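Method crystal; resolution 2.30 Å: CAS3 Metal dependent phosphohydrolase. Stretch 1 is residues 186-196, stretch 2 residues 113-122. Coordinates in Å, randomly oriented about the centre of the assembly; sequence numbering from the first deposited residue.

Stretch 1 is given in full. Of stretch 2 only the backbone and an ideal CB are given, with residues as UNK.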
ATOM      1  N   ARG A 186      -1.546  -2.265  15.795  1.00 33.36           N
ATOM      2  CA  ARG A 186      -0.605  -3.307  16.199  1.00 36.78           C
ATOM      3  C   ARG A 186       0.268  -3.701  15.022  1.00 35.53           C
ATOM      4  O   ARG A 186       1.493  -3.808  15.151  1.00 39.46           O
ATOM      5  CB  ARG A 186      -1.366  -4.539  16.704  1.00 43.53           C
ATOM      6  CG  ARG A 186      -1.182  -4.843  18.163  1.00 45.93           C
ATOM      7  CD  ARG A 186      -1.969  -6.083  18.584  1.00 48.63           C
ATOM      8  NE  ARG A 186      -3.404  -5.912  18.396  1.00 50.40           N
ATOM      9  CZ  ARG A 186      -4.206  -5.314  19.269  1.00 54.07           C
ATOM     10  NH1 ARG A 186      -3.712  -4.838  20.409  1.00 51.61           N
ATOM     11  NH2 ARG A 186      -5.501  -5.194  19.003  1.00 58.22           N
ATOM     12  N   PHE A 187      -0.364  -3.929  13.870  1.00 34.69           N
ATOM     13  CA  PHE A 187       0.399  -4.269  12.675  1.00 27.48           C
ATOM     14  C   PHE A 187       1.412  -3.199  12.309  1.00 27.46           C
ATOM     15  O   PHE A 187       2.584  -3.495  12.088  1.00 35.93           O
ATOM     16  CB  PHE A 187      -0.494  -4.531  11.456  1.00 33.52           C
ATOM     17  CG  PHE A 187       0.295  -4.745  10.202  1.00 33.07           C
ATOM     18  CD1 PHE A 187       0.912  -5.957   9.959  1.00 39.63           C
ATOM     19  CD2 PHE A 187       0.466  -3.723   9.294  1.00 34.22           C
ATOM     20  CE1 PHE A 187       1.667  -6.146   8.818  1.00 40.99           C
ATOM     21  CE2 PHE A 187       1.209  -3.908   8.160  1.00 36.01           C
ATOM     22  CZ  PHE A 187       1.814  -5.123   7.921  1.00 36.13           C
ATOM     23  N   VAL A 188       0.961  -1.954  12.225  1.00 29.62           N
ATOM     24  CA  VAL A 188       1.856  -0.873  11.823  1.00 35.65           C
ATOM     25  C   VAL A 188       3.022  -0.646  12.806  1.00 36.30           C
ATOM     26  O   VAL A 188       4.166  -0.470  12.389  1.00 38.47           O
ATOM     27  CB  VAL A 188       1.099   0.446  11.576  1.00 37.03           C
ATOM     28  CG1 VAL A 188       2.080   1.509  11.113  1.00 37.00           C
ATOM     29  CG2 VAL A 188      -0.025   0.229  10.545  1.00 32.25           C
ATOM     30  N   ILE A 189       2.738  -0.660  14.103  1.00 35.03           N
ATOM     31  CA  ILE A 189       3.807  -0.579  15.087  1.00 32.92           C
ATOM     32  C   ILE A 189       4.823  -1.686  14.834  1.00 35.52           C
ATOM     33  O   ILE A 189       6.028  -1.429  14.730  1.00 40.64           O
ATOM     34  CB  ILE A 189       3.255  -0.699  16.529  1.00 40.10           C
ATOM     35  CG1 ILE A 189       2.481   0.563  16.901  1.00 36.83           C
ATOM     36  CG2 ILE A 189       4.388  -0.945  17.535  1.00 41.90           C
ATOM     37  CD1 ILE A 189       1.736   0.458  18.212  1.00 42.24           C
ATOM     38  N   GLU A 190       4.328  -2.918  14.723  1.00 39.84           N
ATOM     39  CA  GLU A 190       5.183  -4.077  14.473  1.00 46.76           C
ATOM     40  C   GLU A 190       5.990  -3.893  13.192  1.00 48.07           C
ATOM     41  O   GLU A 190       7.123  -4.360  13.087  1.00 55.77           O
ATOM     42  CB  GLU A 190       4.340  -5.356  14.392  1.00 58.32           C
ATOM     43  CG  GLU A 190       5.105  -6.636  14.693  1.00 69.28           C
ATOM     44  CD  GLU A 190       4.266  -7.894  14.495  1.00 78.55           C
ATOM     45  OE1 GLU A 190       4.750  -8.996  14.851  1.00 82.55           O
ATOM     46  OE2 GLU A 190       3.130  -7.783  13.978  1.00 79.68           O
ATOM     47  N   MET A 191       5.411  -3.203  12.218  1.00 41.48           N
ATOM     48  CA  MET A 191       6.108  -2.942  10.965  1.00 41.20           C
ATOM     49  C   MET A 191       7.204  -1.907  11.130  1.00 45.71           C
ATOM     50  O   MET A 191       8.339  -2.122  10.721  1.00 46.75           O
ATOM     51  CB  MET A 191       5.118  -2.447   9.912  1.00 45.13           C
ATOM     52  CG  MET A 191       4.381  -3.566   9.214  1.00 51.70           C
ATOM     53  SD  MET A 191       5.197  -4.030   7.684  1.00 61.51           S
ATOM     54  CE  MET A 191       4.709  -2.625   6.661  1.00 26.36           C
ATOM     55  N   SER A 192       6.835  -0.778  11.723  1.00 47.44           N
ATOM     56  CA  SER A 192       7.721   0.367  11.892  1.00 52.07           C
ATOM     57  C   SER A 192       8.957  -0.002  12.680  1.00 54.62           C
ATOM     58  O   SER A 192      10.039   0.534  12.440  1.00 55.93           O
ATOM     59  CB  SER A 192       6.973   1.477  12.624  1.00 56.08           C
ATOM     60  OG  SER A 192       5.701   1.664  12.038  1.00 60.80           O
ATOM     61  N   VAL A 193       8.788  -0.911  13.631  1.00 56.44           N
ATOM     62  CA  VAL A 193       9.904  -1.385  14.435  1.00 63.59           C
ATOM     63  C   VAL A 193      10.872  -2.207  13.609  1.00 66.65           C
ATOM     64  O   VAL A 193      12.046  -1.860  13.475  1.00 63.82           O
ATOM     65  CB  VAL A 193       9.425  -2.270  15.586  1.00 68.47           C
ATOM     66  CG1 VAL A 193      10.593  -3.056  16.155  1.00 74.19           C
ATOM     67  CG2 VAL A 193       8.760  -1.430  16.661  1.00 68.81           C
ATOM     68  N   ARG A 194      10.364  -3.299  13.052  1.00 69.41           N
ATOM     69  CA  ARG A 194      11.198  -4.235  12.320  1.00 72.56           C
ATOM     70  C   ARG A 194      11.859  -3.553  11.132  1.00 65.82           C
ATOM     71  O   ARG A 194      12.786  -4.092  10.521  1.00 69.39           O
ATOM     72  CB  ARG A 194      10.391  -5.474  11.915  1.00 80.53           C
ATOM     73  CG  ARG A 194       9.775  -6.177  13.137  1.00 92.55           C
ATOM     74  CD  ARG A 194       9.767  -7.700  13.008  1.00101.87           C
ATOM     75  NE  ARG A 194       8.427  -8.220  12.738  1.00108.01           N
ATOM     76  CZ  ARG A 194       8.115  -9.513  12.649  1.00112.97           C
ATOM     77  NH1 ARG A 194       9.047 -10.444  12.815  1.00114.29           N
ATOM     78  NH2 ARG A 194       6.862  -9.872  12.392  1.00113.56           N
ATOM     79  N   ALA A 195      11.396  -2.344  10.832  1.00 58.81           N
ATOM     80  CA  ALA A 195      11.965  -1.555   9.745  1.00 56.48           C
ATOM     81  C   ALA A 195      13.006  -0.539  10.240  1.00 59.70           C
ATOM     82  O   ALA A 195      13.981  -0.257   9.547  1.00 57.31           O
ATOM     83  CB  ALA A 195      10.860  -0.871   8.962  1.00 49.19           C
ATOM     84  N   ARG A 196      12.789   0.006  11.436  1.00 69.06           N
ATOM     85  CA  ARG A 196      13.786   0.842  12.105  1.00 75.19           C
ATOM     86  C   ARG A 196      15.080   0.075  12.346  1.00 79.22           C
ATOM     87  O   ARG A 196      16.164   0.646  12.341  1.00 80.71           O
ATOM     88  CB  ARG A 196      13.276   1.279  13.479  1.00 77.44           C
ATOM     89  CG  ARG A 196      12.255   2.391  13.502  1.00 81.41           C
ATOM     90  CD  ARG A 196      12.279   3.108  14.861  1.00 86.98           C
ATOM     91  NE  ARG A 196      12.107   2.199  15.994  1.00 88.50           N
ATOM     92  CZ  ARG A 196      10.923   1.815  16.468  1.00 88.75           C
ATOM     93  NH1 ARG A 196       9.813   2.257  15.897  1.00 86.43           N
ATOM     94  NH2 ARG A 196      10.848   0.988  17.506  1.00 89.71           N
ATOM     95  N   UNK A 113       5.782  -9.986   1.243  1.00 33.27           N
ATOM     96  CA  UNK A 113       4.630  -9.241   1.763  1.00 31.52           C
ATOM     97  C   UNK A 113       5.080  -8.071   2.652  1.00 32.96           C
ATOM     98  O   UNK A 113       4.551  -6.952   2.573  1.00 32.24           O
ATOM     99  CB  UNK A 113       3.709 -10.175   2.551  1.00 31.52           C
ATOM    100  N   UNK A 114       6.069  -8.325   3.501  1.00 33.78           N
ATOM    101  CA  UNK A 114       6.613  -7.252   4.314  1.00 35.39           C
ATOM    102  C   UNK A 114       7.166  -6.147   3.425  1.00 32.95           C
ATOM    103  O   UNK A 114       6.839  -4.972   3.602  1.00 30.55           O
ATOM    104  CB  UNK A 114       7.700  -7.783   5.250  1.00 35.39           C
ATOM    105  N   UNK A 115       8.011  -6.511   2.465  1.00 30.44           N
ATOM    106  CA  UNK A 115       8.660  -5.486   1.661  1.00 34.98           C
ATOM    107  C   UNK A 115       7.650  -4.719   0.806  1.00 32.94           C
ATOM    108  O   UNK A 115       7.811  -3.529   0.551  1.00 28.15           O
ATOM    109  CB  UNK A 115       9.731  -6.118   0.769  1.00 34.98           C
ATOM    110  N   UNK A 116       6.614  -5.411   0.344  1.00 29.18           N
ATOM    111  CA  UNK A 116       5.570  -4.750  -0.426  1.00 23.16           C
ATOM    112  C   UNK A 116       4.806  -3.791   0.465  1.00 29.89           C
ATOM    113  O   UNK A 116       4.576  -2.650   0.085  1.00 26.73           O
ATOM    114  CB  UNK A 116       4.621  -5.773  -1.053  1.00 23.16           C
ATOM    115  N   UNK A 117       4.433  -4.248   1.660  1.00 26.30           N
ATOM    116  CA  UNK A 117       3.656  -3.422   2.578  1.00 27.04           C
ATOM    117  C   UNK A 117       4.429  -2.177   3.017  1.00 27.60           C
ATOM    118  O   UNK A 117       3.859  -1.089   3.147  1.00 28.79           O
ATOM    119  CB  UNK A 117       3.249  -4.242   3.804  1.00 27.04           C
ATOM    120  N   UNK A 118       5.726  -2.350   3.251  1.00 28.17           N
ATOM    121  CA  UNK A 118       6.611  -1.252   3.623  1.00 29.79           C
ATOM    122  C   UNK A 118       6.721  -0.223   2.499  1.00 33.33           C
ATOM    123  O   UNK A 118       6.762   0.974   2.746  1.00 33.35           O
ATOM    124  CB  UNK A 118       7.998  -1.789   3.982  1.00 29.79           C
ATOM    125  N   UNK A 119       6.764  -0.698   1.260  1.00 30.42           N
ATOM    126  CA  UNK A 119       6.826   0.199   0.120  1.00 30.59           C
ATOM    127  C   UNK A 119       5.563   1.048   0.107  1.00 34.30           C
ATOM    128  O   UNK A 119       5.609   2.271  -0.097  1.00 30.14           O
ATOM    129  CB  UNK A 119       6.984  -0.577  -1.189  1.00 30.59           C
ATOM    130  N   UNK A 120       4.434   0.377   0.326  1.00 27.58           N
ATOM    131  CA  UNK A 120       3.142   1.027   0.380  1.00 24.68           C
ATOM    132  C   UNK A 120       3.039   2.009   1.568  1.00 30.99           C
ATOM    133  O   UNK A 120       2.448   3.087   1.451  1.00 31.09           O
ATOM    134  CB  UNK A 120       2.040  -0.031   0.469  1.00 24.68           C
ATOM    135  N   UNK A 121       3.620   1.628   2.704  1.00 26.34           N
ATOM    136  CA  UNK A 121       3.597   2.456   3.903  1.00 24.47           C
ATOM    137  C   UNK A 121       4.452   3.700   3.675  1.00 32.12           C
ATOM    138  O   UNK A 121       4.299   4.719   4.339  1.00 42.57           O
ATOM    139  CB  UNK A 121       4.094   1.671   5.119  1.00 24.47           C
ATOM    140  N   UNK A 122       5.350   3.617   2.712  1.00 33.50           N
ATOM    141  CA  UNK A 122       6.286   4.697   2.472  1.00 34.74           C
ATOM    142  C   UNK A 122       6.073   5.306   1.087  1.00 34.98           C
ATOM    143  O   UNK A 122       6.945   5.999   0.590  1.00 37.63           O
ATOM    144  CB  UNK A 122       7.724   4.194   2.619  1.00 34.74           C
TER

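Residues 113-121 are helical and cross the helix of residues 186-196 at 99° between their N-to-C directions, with an 11.1 Å closest approach of the axes. So steep a crossing confines contact to a short patch, and the visible helix offers it mainly apolar groups: Met191 at the centre, with Phe187, Val188 and Ala195 around it.

Position 113 has helical backbone angles and an ideal CB with nothing of the other helix nearby, so any helix-compatible residue would fit as far as this contact is concerned. It is Ala113, which makes no contact.

At position 114 the CA-to-CB bond points sideways, and the ideal CB lies 5.1 Å from Met191 SD. A small side chain would leave the space beside Met191 and Ala195 unfilled from here; a long apolar or aromatic one could reach it. The residue is Phe114, whose t rotamer (chi1 173°) brings the ring nearer. Met191 SD lies 3.4 Å from Phe114 CD2 and 4.3 Å from the centroid of the Phe114 ring, an oblique sulfur-aromatic approach at 56° to the ring normal. Ala195 CB meets the ring edge, 4.2 Å from Phe114 CZ.

Positions 115 and 116 turn away and sideways, respectively, and neither ideal CB has a neighbour in stretch 1, so the contact sets no preference. They are Ile115 and Gly116, the latter without a side chain.

Position 117 points toward stretch 1, and its space is already taken: the ideal CB is 3.6 Å from Met191 CE and 4.4 Å from Phe187 CZ. A small residue, alanine, glycine or perhaps serine, suits it best. Ala117 is found, its CB packing 3.6 Å from Met191 CE and meeting the edge of the Phe187 ring, 4.4 Å from Phe187 CZ.

From position 118 the bond runs sideways, with the ideal CB 4.3 Å from Met191 CE. An aliphatic chain of moderate length could extend toward Ala195. Leu118 does so in a t, p conformation, placing Leu118 CD1 4.1 Å from Ala195 CB.

Position 119 points away and 120 sideways; neither ideal CB has an atom of stretch 1 within 5.5 Å, so the contact sets no clear preference between polar and apolar residues. Thr119 turns its hydroxyl back on its own helix, where Thr119 OG1 donates a 2.8 Å hydrogen bond to Ile115 O; Val120 makes no contact.

Position 121 again points toward stretch 1, but its ideal CB is 4.6 Å from Met191 CE, leaving room for a leucine, isoleucine or methionine to fill the gap between this position and Val188. With nothing but apolar groups and the hydroxyl of Ser192, already bonded to Val188 O, a charge would find no partner. Met121 extends through t, t, m, setting its CE 3.1 Å from Met191 CE, a tight methyl contact, and 3.8 Å from Val188 CG1. Met191 thus sits as a knob among Phe114, Ala117, Leu118 and Met121.

Position 122 leaves helical geometry (phi/psi -117/18), and its sideways CB meets nothing. Several residues would serve; Leu122 does not touch stretch 1.

Stretch 2, residues 113-122: AFIGALTVML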
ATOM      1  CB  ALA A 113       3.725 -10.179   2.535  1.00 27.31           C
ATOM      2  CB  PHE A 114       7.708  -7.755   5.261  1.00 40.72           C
ATOM      3  CG  PHE A 114       8.412  -6.647   6.015  1.00 41.63           C
ATOM      4  CD1 PHE A 114       9.634  -6.148   5.569  1.00 43.70           C
ATOM      5  CD2 PHE A 114       7.851  -6.099   7.158  1.00 42.23           C
ATOM      6  CE1 PHE A 114      10.289  -5.122   6.269  1.00 43.52           C
ATOM      7  CE2 PHE A 114       8.494  -5.072   7.853  1.00 43.64           C
ATOM      8  CZ  PHE A 114       9.711  -4.587   7.406  1.00 41.64           C
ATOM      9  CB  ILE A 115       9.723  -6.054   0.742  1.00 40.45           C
ATOM     10  CG1 ILE A 115      10.372  -4.920  -0.005  1.00 41.32           C
ATOM     11  CG2 ILE A 115       9.099  -6.908  -0.325  1.00 46.59           C
ATOM     12  CD1 ILE A 115      11.036  -5.373  -1.245  1.00 51.93           C
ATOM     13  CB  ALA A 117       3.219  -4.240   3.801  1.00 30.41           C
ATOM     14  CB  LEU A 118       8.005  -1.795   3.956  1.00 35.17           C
ATOM     15  CG  LEU A 118       9.043  -0.791   4.466  1.00 37.34           C
ATOM     16  CD1 LEU A 118       8.499  -0.037   5.681  1.00 33.09           C
ATOM     17  CD2 LEU A 118      10.334  -1.516   4.808  1.00 40.12           C
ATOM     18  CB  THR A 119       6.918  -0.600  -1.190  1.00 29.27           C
ATOM     19  OG1 THR A 119       8.123  -1.370  -1.183  1.00 38.82           O
ATOM     20  CG2 THR A 119       6.918   0.334  -2.385  1.00 28.28           C
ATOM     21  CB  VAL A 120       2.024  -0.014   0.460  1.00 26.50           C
ATOM     22  CG1 VAL A 120       0.760   0.622   1.040  1.00 27.30           C
ATOM     23  CG2 VAL A 120       1.759  -0.621  -0.929  1.00 24.33           C
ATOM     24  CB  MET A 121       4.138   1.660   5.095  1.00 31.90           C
ATOM     25  CG  MET A 121       3.728   2.206   6.475  1.00 38.36           C
ATOM     26  SD  MET A 121       4.698   1.491   7.820  1.00 43.44           S
ATOM     27  CE  MET A 121       3.819  -0.031   8.111  1.00 94.95           C
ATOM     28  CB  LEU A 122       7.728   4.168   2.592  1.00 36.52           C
ATOM     29  CG  LEU A 122       8.413   4.096   3.967  1.00 46.03           C
ATOM     30  CD1 LEU A 122       7.489   3.624   5.078  1.00 52.04           C
ATOM     31  CD2 LEU A 122       9.675   3.226   3.923  1.00 45.84           C
TER
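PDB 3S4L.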